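Local coordinates for trans-2-enoyl-CoA reductase [NADH] (Treponema denticola ATCC 35405, PDB 4GGO), which catalyses the NADH-dependent reduction of the carbon-carbon double bond of trans-2-enoyl-CoA, converting crotonyl-CoA to butyryl-CoA in fatty acid synthesis, at residues A[145-150]-A[230-235]; A[160-165]-A[201-206]; A[166-171]-A[188-193]. One frame throughout, in Å; residues are numbered along the deposited sequence.

Interaction 1: residues A[145-150]-A[230-235]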
loop_
_atom_site.group_PDB
_atom_site.type_symbol
_atom_site.label_atom_id
_atom_site.label_comp_id
_atom_site.label_asym_id
_atom_site.label_seq_id
_atom_site.Cartn_x
_atom_site.Cartn_y
_atom_site.Cartn_z
ATOM N N VAL A 145 9.981 -5.970 -1.272
ATOM C CA VAL A 145 8.576 -5.643 -1.075
ATOM C C VAL A 145 7.951 -5.106 -2.356
ATOM O O VAL A 145 8.329 -4.041 -2.844
ATOM C CB VAL A 145 8.396 -4.616 0.056
ATOM C CG1 VAL A 145 6.923 -4.292 0.250
ATOM C CG2 VAL A 145 9.010 -5.142 1.350
ATOM N N TYR A 146 6.993 -5.851 -2.898
ATOM C CA TYR A 146 6.289 -5.423 -4.102
ATOM C C TYR A 146 4.950 -4.792 -3.739
ATOM O O TYR A 146 3.986 -5.495 -3.438
ATOM C CB TYR A 146 6.077 -6.600 -5.056
ATOM C CG TYR A 146 5.587 -6.189 -6.427
ATOM C CD1 TYR A 146 4.230 -6.055 -6.693
ATOM C CD2 TYR A 146 6.484 -5.929 -7.454
ATOM C CE1 TYR A 146 3.781 -5.676 -7.945
ATOM C CE2 TYR A 146 6.045 -5.548 -8.709
ATOM C CZ TYR A 146 4.693 -5.424 -8.948
ATOM O OH TYR A 146 4.252 -5.047 -10.194
ATOM N N SER A 147 4.895 -3.465 -3.776
ATOM C CA SER A 147 3.682 -2.743 -3.405
ATOM C C SER A 147 3.281 -1.721 -4.463
ATOM O O SER A 147 2.852 -0.614 -4.138
ATOM C CB SER A 147 3.870 -2.048 -2.055
ATOM O OG SER A 147 2.707 -1.326 -1.684
ATOM N N LEU A 148 3.424 -2.096 -5.731
ATOM C CA LEU A 148 3.063 -1.203 -6.826
ATOM C C LEU A 148 1.551 -1.044 -6.939
ATOM O O LEU A 148 0.808 -2.027 -6.934
ATOM C CB LEU A 148 3.650 -1.700 -8.150
ATOM C CG LEU A 148 5.168 -1.579 -8.290
ATOM C CD1 LEU A 148 5.625 -2.096 -9.643
ATOM C CD2 LEU A 148 5.611 -0.136 -8.091
ATOM N N ALA A 149 1.103 0.203 -7.034
ATOM C CA ALA A 149 -0.317 0.507 -7.143
ATOM C C ALA A 149 -0.569 1.487 -8.282
ATOM O O ALA A 149 -0.461 2.700 -8.105
ATOM C CB ALA A 149 -0.841 1.069 -5.832
ATOM N N SER A 150 -0.901 0.954 -9.452
ATOM C CA SER A 150 -1.149 1.780 -10.626
ATOM C C SER A 150 -2.343 1.258 -11.413
ATOM O O SER A 150 -2.519 0.049 -11.552
ATOM C CB SER A 150 0.091 1.818 -11.521
ATOM O OG SER A 150 -0.141 2.595 -12.683
ATOM N N LEU A 230 7.538 -10.231 -1.075
ATOM C CA LEU A 230 6.111 -10.166 -0.789
ATOM C C LEU A 230 5.384 -9.270 -1.779
ATOM O O LEU A 230 5.925 -8.266 -2.236
ATOM C CB LEU A 230 5.873 -9.630 0.624
ATOM C CG LEU A 230 6.648 -10.244 1.789
ATOM C CD1 LEU A 230 6.260 -9.561 3.092
ATOM C CD2 LEU A 230 6.397 -11.735 1.876
ATOM N N ALA A 231 4.152 -9.643 -2.105
ATOM C CA ALA A 231 3.265 -8.780 -2.869
ATOM C C ALA A 231 1.995 -8.563 -2.056
ATOM O O ALA A 231 1.355 -9.522 -1.623
ATOM C CB ALA A 231 2.942 -9.396 -4.220
ATOM N N TYR A 232 1.643 -7.302 -1.838
ATOM C CA TYR A 232 0.487 -6.972 -1.015
ATOM C C TYR A 232 -0.814 -7.132 -1.791
ATOM O O TYR A 232 -0.864 -6.896 -2.999
ATOM C CB TYR A 232 0.616 -5.558 -0.454
ATOM C CG TYR A 232 1.761 -5.411 0.522
ATOM C CD1 TYR A 232 2.087 -6.441 1.395
ATOM C CD2 TYR A 232 2.522 -4.250 0.566
ATOM C CE1 TYR A 232 3.133 -6.320 2.290
ATOM C CE2 TYR A 232 3.573 -4.118 1.459
ATOM C CZ TYR A 232 3.874 -5.158 2.318
ATOM O OH TYR A 232 4.916 -5.040 3.210
ATOM N N SER A 233 -1.863 -7.541 -1.085
ATOM C CA SER A 233 -3.158 -7.777 -1.703
ATOM C C SER A 233 -4.283 -7.598 -0.690
ATOM O O SER A 233 -4.050 -7.180 0.442
ATOM C CB SER A 233 -3.211 -9.180 -2.307
ATOM O OG SER A 233 -4.440 -9.397 -2.973
ATOM N N TYR A 234 -5.505 -7.921 -1.102
ATOM C CA TYR A 234 -6.670 -7.742 -0.245
ATOM C C TYR A 234 -7.748 -8.760 -0.591
ATOM O O TYR A 234 -7.953 -9.086 -1.758
ATOM C CB TYR A 234 -7.211 -6.318 -0.386
ATOM C CG TYR A 234 -8.316 -5.969 0.588
ATOM C CD1 TYR A 234 -8.121 -6.079 1.957
ATOM C CD2 TYR A 234 -9.545 -5.508 0.135
ATOM C CE1 TYR A 234 -9.125 -5.757 2.850
ATOM C CE2 TYR A 234 -10.554 -5.177 1.020
ATOM C CZ TYR A 234 -10.338 -5.302 2.375
ATOM O OH TYR A 234 -11.342 -4.977 3.258
ATOM N N ILE A 235 -8.429 -9.270 0.430
ATOM C CA ILE A 235 -9.492 -10.246 0.228
ATOM C C ILE A 235 -10.851 -9.625 0.543
ATOM O O ILE A 235 -11.816 -9.804 -0.202
ATOM C CB ILE A 235 -9.255 -11.517 1.070
ATOM C CG1 ILE A 235 -8.112 -12.338 0.470
ATOM C CG2 ILE A 235 -10.513 -12.362 1.145
ATOM C CD1 ILE A 235 -7.794 -13.599 1.240
#

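Interaction 2: residues A[160-165]-A[201-206]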
loop_
_atom_site.group_PDB
_atom_site.type_symbol
_atom_site.label_atom_id
_atom_site.label_comp_id
_atom_site.label_asym_id
_atom_site.label_seq_id
_atom_site.Cartn_x
_atom_site.Cartn_y
_atom_site.Cartn_z
ATOM N N ILE A 160 2.484 -1.926 -25.413
ATOM C CA ILE A 160 1.046 -1.704 -25.282
ATOM C C ILE A 160 0.679 -1.297 -23.857
ATOM O O ILE A 160 1.106 -1.936 -22.894
ATOM C CB ILE A 160 0.250 -2.975 -25.655
ATOM C CG1 ILE A 160 0.745 -3.551 -26.985
ATOM C CG2 ILE A 160 -1.235 -2.672 -25.718
ATOM C CD1 ILE A 160 0.251 -4.962 -27.274
ATOM N N MET A 161 -0.111 -0.236 -23.726
ATOM C CA MET A 161 -0.579 0.205 -22.417
ATOM C C MET A 161 -1.869 -0.518 -22.051
ATOM O O MET A 161 -2.773 -0.647 -22.876
ATOM C CB MET A 161 -0.804 1.719 -22.397
ATOM C CG MET A 161 -0.938 2.306 -20.994
ATOM S SD MET A 161 -1.311 4.070 -20.987
ATOM C CE MET A 161 -2.971 4.068 -21.661
ATOM N N HIS A 162 -1.949 -0.988 -20.811
ATOM C CA HIS A 162 -3.129 -1.699 -20.334
ATOM C C HIS A 162 -3.800 -0.936 -19.198
ATOM O O HIS A 162 -3.126 -0.351 -18.352
ATOM C CB HIS A 162 -2.751 -3.105 -19.867
ATOM C CG HIS A 162 -2.175 -3.965 -20.948
ATOM N ND1 HIS A 162 -2.950 -4.550 -21.925
ATOM C CD2 HIS A 162 -0.899 -4.339 -21.206
ATOM C CE1 HIS A 162 -2.178 -5.248 -22.738
ATOM N NE2 HIS A 162 -0.929 -5.138 -22.324
ATOM N N LYS A 163 -5.129 -0.944 -19.188
ATOM C CA LYS A 163 -5.897 -0.251 -18.159
ATOM C C LYS A 163 -6.722 -1.231 -17.330
ATOM O O LYS A 163 -7.459 -2.052 -17.875
ATOM C CB LYS A 163 -6.806 0.805 -18.794
ATOM C CG LYS A 163 -6.096 2.103 -19.135
ATOM C CD LYS A 163 -6.964 3.022 -19.979
ATOM C CE LYS A 163 -6.582 2.937 -21.451
ATOM N NZ LYS A 163 -7.379 3.875 -22.288
ATOM N N SER A 164 -6.592 -1.142 -16.010
ATOM C CA SER A 164 -7.337 -2.021 -15.114
ATOM C C SER A 164 -8.717 -1.455 -14.805
ATOM O O SER A 164 -8.922 -0.241 -14.835
ATOM C CB SER A 164 -6.563 -2.245 -13.812
ATOM O OG SER A 164 -6.447 -1.041 -13.073
ATOM N N VAL A 165 -9.663 -2.344 -14.521
ATOM C CA VAL A 165 -10.997 -1.939 -14.096
ATOM C C VAL A 165 -11.364 -2.636 -12.788
ATOM O O VAL A 165 -10.789 -3.668 -12.441
ATOM C CB VAL A 165 -12.067 -2.266 -15.159
ATOM C CG1 VAL A 165 -11.697 -1.643 -16.499
ATOM C CG2 VAL A 165 -12.243 -3.771 -15.294
ATOM N N THR A 201 -6.870 -6.107 -16.608
ATOM C CA THR A 201 -6.763 -5.966 -15.159
ATOM C C THR A 201 -5.706 -6.910 -14.595
ATOM O O THR A 201 -4.914 -6.525 -13.735
ATOM C CB THR A 201 -8.118 -6.217 -14.468
ATOM O OG1 THR A 201 -9.081 -5.271 -14.950
ATOM C CG2 THR A 201 -7.990 -6.071 -12.957
ATOM N N VAL A 202 -5.692 -8.144 -15.090
ATOM C CA VAL A 202 -4.682 -9.120 -14.694
ATOM C C VAL A 202 -3.295 -8.667 -15.144
ATOM O O VAL A 202 -2.309 -8.836 -14.424
ATOM C CB VAL A 202 -4.989 -10.519 -15.274
ATOM C CG1 VAL A 202 -3.867 -11.495 -14.952
ATOM C CG2 VAL A 202 -6.316 -11.035 -14.740
ATOM N N LYS A 203 -3.229 -8.083 -16.336
ATOM C CA LYS A 203 -1.979 -7.555 -16.873
ATOM C C LYS A 203 -1.395 -6.481 -15.965
ATOM O O LYS A 203 -0.180 -6.388 -15.798
ATOM C CB LYS A 203 -2.202 -6.977 -18.273
ATOM C CG LYS A 203 -1.781 -7.895 -19.407
ATOM C CD LYS A 203 -0.273 -8.080 -19.425
ATOM C CE LYS A 203 0.165 -8.968 -20.577
ATOM N NZ LYS A 203 1.638 -9.185 -20.580
ATOM N N VAL A 204 -2.272 -5.675 -15.374
ATOM C CA VAL A 204 -1.845 -4.549 -14.554
ATOM C C VAL A 204 -1.688 -4.916 -13.077
ATOM O O VAL A 204 -0.719 -4.517 -12.431
ATOM C CB VAL A 204 -2.825 -3.363 -14.690
ATOM C CG1 VAL A 204 -2.400 -2.210 -13.799
ATOM C CG2 VAL A 204 -2.911 -2.911 -16.139
ATOM N N MET A 205 -2.634 -5.686 -12.549
ATOM C CA MET A 205 -2.671 -5.965 -11.115
ATOM C C MET A 205 -2.216 -7.376 -10.731
ATOM O O MET A 205 -2.159 -7.712 -9.549
ATOM C CB MET A 205 -4.071 -5.694 -10.560
ATOM C CG MET A 205 -4.562 -4.275 -10.798
ATOM S SD MET A 205 -6.222 -4.002 -10.156
ATOM C CE MET A 205 -5.974 -4.349 -8.415
ATOM N N GLY A 206 -1.890 -8.195 -11.726
ATOM C CA GLY A 206 -1.412 -9.542 -11.469
ATOM C C GLY A 206 0.037 -9.563 -11.016
ATOM O O GLY A 206 0.555 -8.563 -10.518
#

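Interaction 3: residues A[166-171]-A[188-193]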
loop_
_atom_site.group_PDB
_atom_site.type_symbol
_atom_site.label_atom_id
_atom_site.label_comp_id
_atom_site.label_asym_id
_atom_site.label_seq_id
_atom_site.Cartn_x
_atom_site.Cartn_y
_atom_site.Cartn_z
ATOM N N LEU A 166 -12.315 -2.061 -12.060
ATOM C CA LEU A 166 -12.786 -2.642 -10.810
ATOM C C LEU A 166 -14.253 -3.018 -10.955
ATOM O O LEU A 166 -15.136 -2.275 -10.525
ATOM C CB LEU A 166 -12.621 -1.645 -9.664
ATOM C CG LEU A 166 -11.261 -0.959 -9.532
ATOM C CD1 LEU A 166 -11.258 -0.008 -8.346
ATOM C CD2 LEU A 166 -10.146 -1.985 -9.403
ATOM N N LYS A 167 -14.513 -4.170 -11.567
ATOM C CA LYS A 167 -15.877 -4.548 -11.925
ATOM C C LYS A 167 -16.145 -6.043 -11.723
ATOM O O LYS A 167 -15.215 -6.850 -11.734
ATOM C CB LYS A 167 -16.172 -4.124 -13.372
ATOM C CG LYS A 167 -16.220 -2.609 -13.566
ATOM C CD LYS A 167 -16.731 -2.193 -14.935
ATOM C CE LYS A 167 -15.760 -2.543 -16.039
ATOM N NZ LYS A 167 -16.086 -1.776 -17.275
ATOM N N PRO A 168 -17.422 -6.417 -11.527
ATOM C CA PRO A 168 -17.776 -7.828 -11.346
ATOM C C PRO A 168 -17.910 -8.558 -12.678
ATOM O O PRO A 168 -17.692 -7.963 -13.733
ATOM C CB PRO A 168 -19.143 -7.746 -10.673
ATOM C CG PRO A 168 -19.742 -6.511 -11.247
ATOM C CD PRO A 168 -18.598 -5.539 -11.391
ATOM N N PHE A 169 -18.264 -9.838 -12.622
ATOM C CA PHE A 169 -18.564 -10.607 -13.823
ATOM C C PHE A 169 -20.013 -11.080 -13.794
ATOM O O PHE A 169 -20.554 -11.381 -12.730
ATOM C CB PHE A 169 -17.629 -11.813 -13.958
ATOM C CG PHE A 169 -16.204 -11.452 -14.271
ATOM C CD1 PHE A 169 -15.875 -10.837 -15.466
ATOM C CD2 PHE A 169 -15.191 -11.745 -13.376
ATOM C CE1 PHE A 169 -14.563 -10.510 -15.755
ATOM C CE2 PHE A 169 -13.878 -11.422 -13.658
ATOM C CZ PHE A 169 -13.563 -10.804 -14.848
ATOM N N GLY A 170 -20.638 -11.142 -14.965
ATOM C CA GLY A 170 -22.000 -11.633 -15.076
ATOM C C GLY A 170 -23.057 -10.580 -14.801
ATOM O O GLY A 170 -23.695 -10.073 -15.723
ATOM N N LYS A 171 -23.246 -10.252 -13.527
ATOM C CA LYS A 171 -24.264 -9.285 -13.131
ATOM C C LYS A 171 -23.657 -7.996 -12.593
ATOM O O LYS A 171 -22.515 -7.976 -12.134
ATOM C CB LYS A 171 -25.197 -9.886 -12.079
ATOM C CG LYS A 171 -26.097 -10.995 -12.593
ATOM C CD LYS A 171 -27.118 -11.398 -11.539
ATOM C CE LYS A 171 -28.039 -12.493 -12.047
ATOM N NZ LYS A 171 -28.782 -12.072 -13.266
ATOM N N ILE A 188 -24.655 3.097 -5.556
ATOM C CA ILE A 188 -23.866 3.089 -6.780
ATOM C C ILE A 188 -23.676 1.672 -7.297
ATOM O O ILE A 188 -23.895 0.702 -6.573
ATOM C CB ILE A 188 -22.492 3.746 -6.576
ATOM C CG1 ILE A 188 -21.613 2.887 -5.666
ATOM C CG2 ILE A 188 -22.656 5.141 -6.001
ATOM C CD1 ILE A 188 -20.189 3.386 -5.559
ATOM N N SER A 189 -23.265 1.558 -8.555
ATOM C CA SER A 189 -23.154 0.260 -9.201
ATOM C C SER A 189 -21.877 0.120 -10.019
ATOM O O SER A 189 -21.293 1.110 -10.461
ATOM C CB SER A 189 -24.365 0.018 -10.105
ATOM O OG SER A 189 -25.576 0.112 -9.374
ATOM N N ALA A 190 -21.453 -1.123 -10.214
ATOM C CA ALA A 190 -20.358 -1.437 -11.121
ATOM C C ALA A 190 -20.848 -2.458 -12.141
ATOM O O ALA A 190 -21.256 -3.562 -11.780
ATOM C CB ALA A 190 -19.162 -1.975 -10.352
ATOM N N GLU A 191 -20.819 -2.077 -13.414
ATOM C CA GLU A 191 -21.293 -2.941 -14.489
ATOM C C GLU A 191 -20.342 -4.118 -14.686
ATOM O O GLU A 191 -19.158 -4.012 -14.387
ATOM C CB GLU A 191 -21.419 -2.139 -15.789
ATOM C CG GLU A 191 -22.289 -0.891 -15.680
ATOM C CD GLU A 191 -23.777 -1.189 -15.753
ATOM O OE1 GLU A 191 -24.461 -0.580 -16.603
ATOM O OE2 GLU A 191 -24.267 -2.021 -14.961
ATOM N N PRO A 192 -20.861 -5.252 -15.183
ATOM C CA PRO A 192 -19.999 -6.413 -15.435
ATOM C C PRO A 192 -18.976 -6.139 -16.537
ATOM O O PRO A 192 -19.273 -5.423 -17.491
ATOM C CB PRO A 192 -20.989 -7.499 -15.874
ATOM C CG PRO A 192 -22.187 -6.752 -16.359
ATOM C CD PRO A 192 -22.273 -5.535 -15.494
ATOM N N ALA A 193 -17.781 -6.703 -16.395
ATOM C CA ALA A 193 -16.690 -6.434 -17.326
ATOM C C ALA A 193 -16.611 -7.464 -18.449
ATOM O O ALA A 193 -17.121 -8.578 -18.325
ATOM C CB ALA A 193 -15.366 -6.365 -16.579
HETATM O O HOH W 1 -19.223 -10.264 -17.521
#

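Interaction 1: residues A[145-150]-A[230-235]
Val145 and Tyr232 meet by their side chains, which cross obliquely. Val145 CG1 lies 3.6 Å from Tyr232 CE2 and almost as near to CZ and OH of the same ring. Tyr232 CG is anti to its own carbonyl carbon and beside the backbone N (chi1 -66°). Ser147 reaches another part of this ring: its CB is 3.7 Å from Tyr232 CD2, and its OG lies at the ring edge, in plane. Tyr232 OH is hydrogen-bonded to Ser66 OG.

Tyr146 and Ala231 sit on the face of the sheet opposite Val145 and Leu230. Tyr146 CB is 4.3 Å from Ala231 CB. The Tyr146 ring then leads away from Ala231. Leu148 CG stands over one face of the Tyr146 ring, toward the rim. Tyr146 OH is hydrogen-bonded to Asp209 OD2.

The backbones pair in parallel. Tyr146 N donates to Leu230 O at 2.7 Å. The return bond, from Tyr232 N to Tyr146 O, is weak at 3.4 Å.

After these bridges the chains diverge. One carries Leu148 and Ala149 of the NAD(+) site, the other Tyr234 of the substrate site. Binding residues at the C-terminal ends of adjacent parallel strands are typical of a Rossmann fold.

Interaction 2: residues A[160-165]-A[201-206]
His162 and Lys203 meet where a short beta hairpin, strands 152-154 and 161-163, packs against helix 195-205. Strand 161-163 and helix segment 201-205 cross at 103°, with their axes 7.2 Å apart.

The tight part centres on Val204 and Thr201, both buried. Val204 CG2 fits against the strand, 3.4 Å from His162 O and 3.7 Å from His162 CB. Ser164 CB lies 4.0 Å from Val204 CB and also touches Met205 SD. Ser164 OG is held by Pro151 O of the segment leading into strand 152-154.

The solvent side is where Met161 and Lys163 are exposed, and their side chains start out away from the helix. The stack of His162 and Lys203, both partly exposed, lies at its border. Lys203 CG stands over the centre of the imidazole ring of His162, 4.0 Å away, as a CH-pi contact. The lysine chain bends at chi2 (-67°), which sets CD also near the ring, by NE2 and CD2. Its NZ makes salt bridges with Glu208 and Asp155.

One direct hydrogen bond joins the segments, at the end nearest Thr201. The Thr201 hydroxyl bonds Glu197 O one turn back in the helix. Its OG1 also accepts Val165 N at 3.0 Å, in an almost straight bond of 174°.

Interaction 3: residues A[166-171]-A[188-193]
The loop between strands 161-163 and 173-178 meets the chain leaving strand 185-190 where Pro168 O accepts Ala193 N. This bond is 2.9 Å long, with an N-H...O angle of 157°. The same oxygen has Pro192 CA at 3.3 Å, a CA-H...O contact.

Lys167 and Pro168 both lie against the carbonyl oxygen of Glu191. Lys167 CD is 3.1 Å from Glu191 O, and Pro168 CD is 3.4 Å from it. This buried oxygen has no hydrogen-bond partner in the model, and its neighbours here are CH groups. The lysine chain bends at chi3 (-69°), which brings CE to Ala193 CB. Its NZ goes on to a salt bridge with Glu197.

Strands 173-178 and 185-190 form an antiparallel beta hairpin, and the contact sits at its open end, where the chain enters and leaves. There Ala190 CB packs on Pro168 CD at 3.8 Å. Pro192 lies against Gly170, with CB and CG both near Gly170 O.

Ala193 O lies at the edge of the Phe169 ring, 3.9 Å from CD1, and Ala193 CB is 4.3 Å from Phe169 CE1. A water in the plane of this ring accepts from Gly170 N and donates to Ala193 O.

From the N terminus, the chain first runs through residues 145-150, at the end of a central strand of the parallel sheet. It then passes 160-165 and goes directly into 166-171. Residues 188-193, at the end of the hairpin of strands 173-178 and 185-190, close the innermost loop, interaction 3. Helix 195-205 follows and closes interaction 2 around it. Strand 227-233 returns to the sheet and closes interaction 1 around both. The three loops are therefore nested, and none cross. Interaction 2 touches each of the others: Ser150 O packs on Val204 CG1, and Val165 CG2 on Ala193 CB. Together they run from the parallel sheet by way of helix 195-205 and the chain after strand 161-163 to the hairpin 173-190.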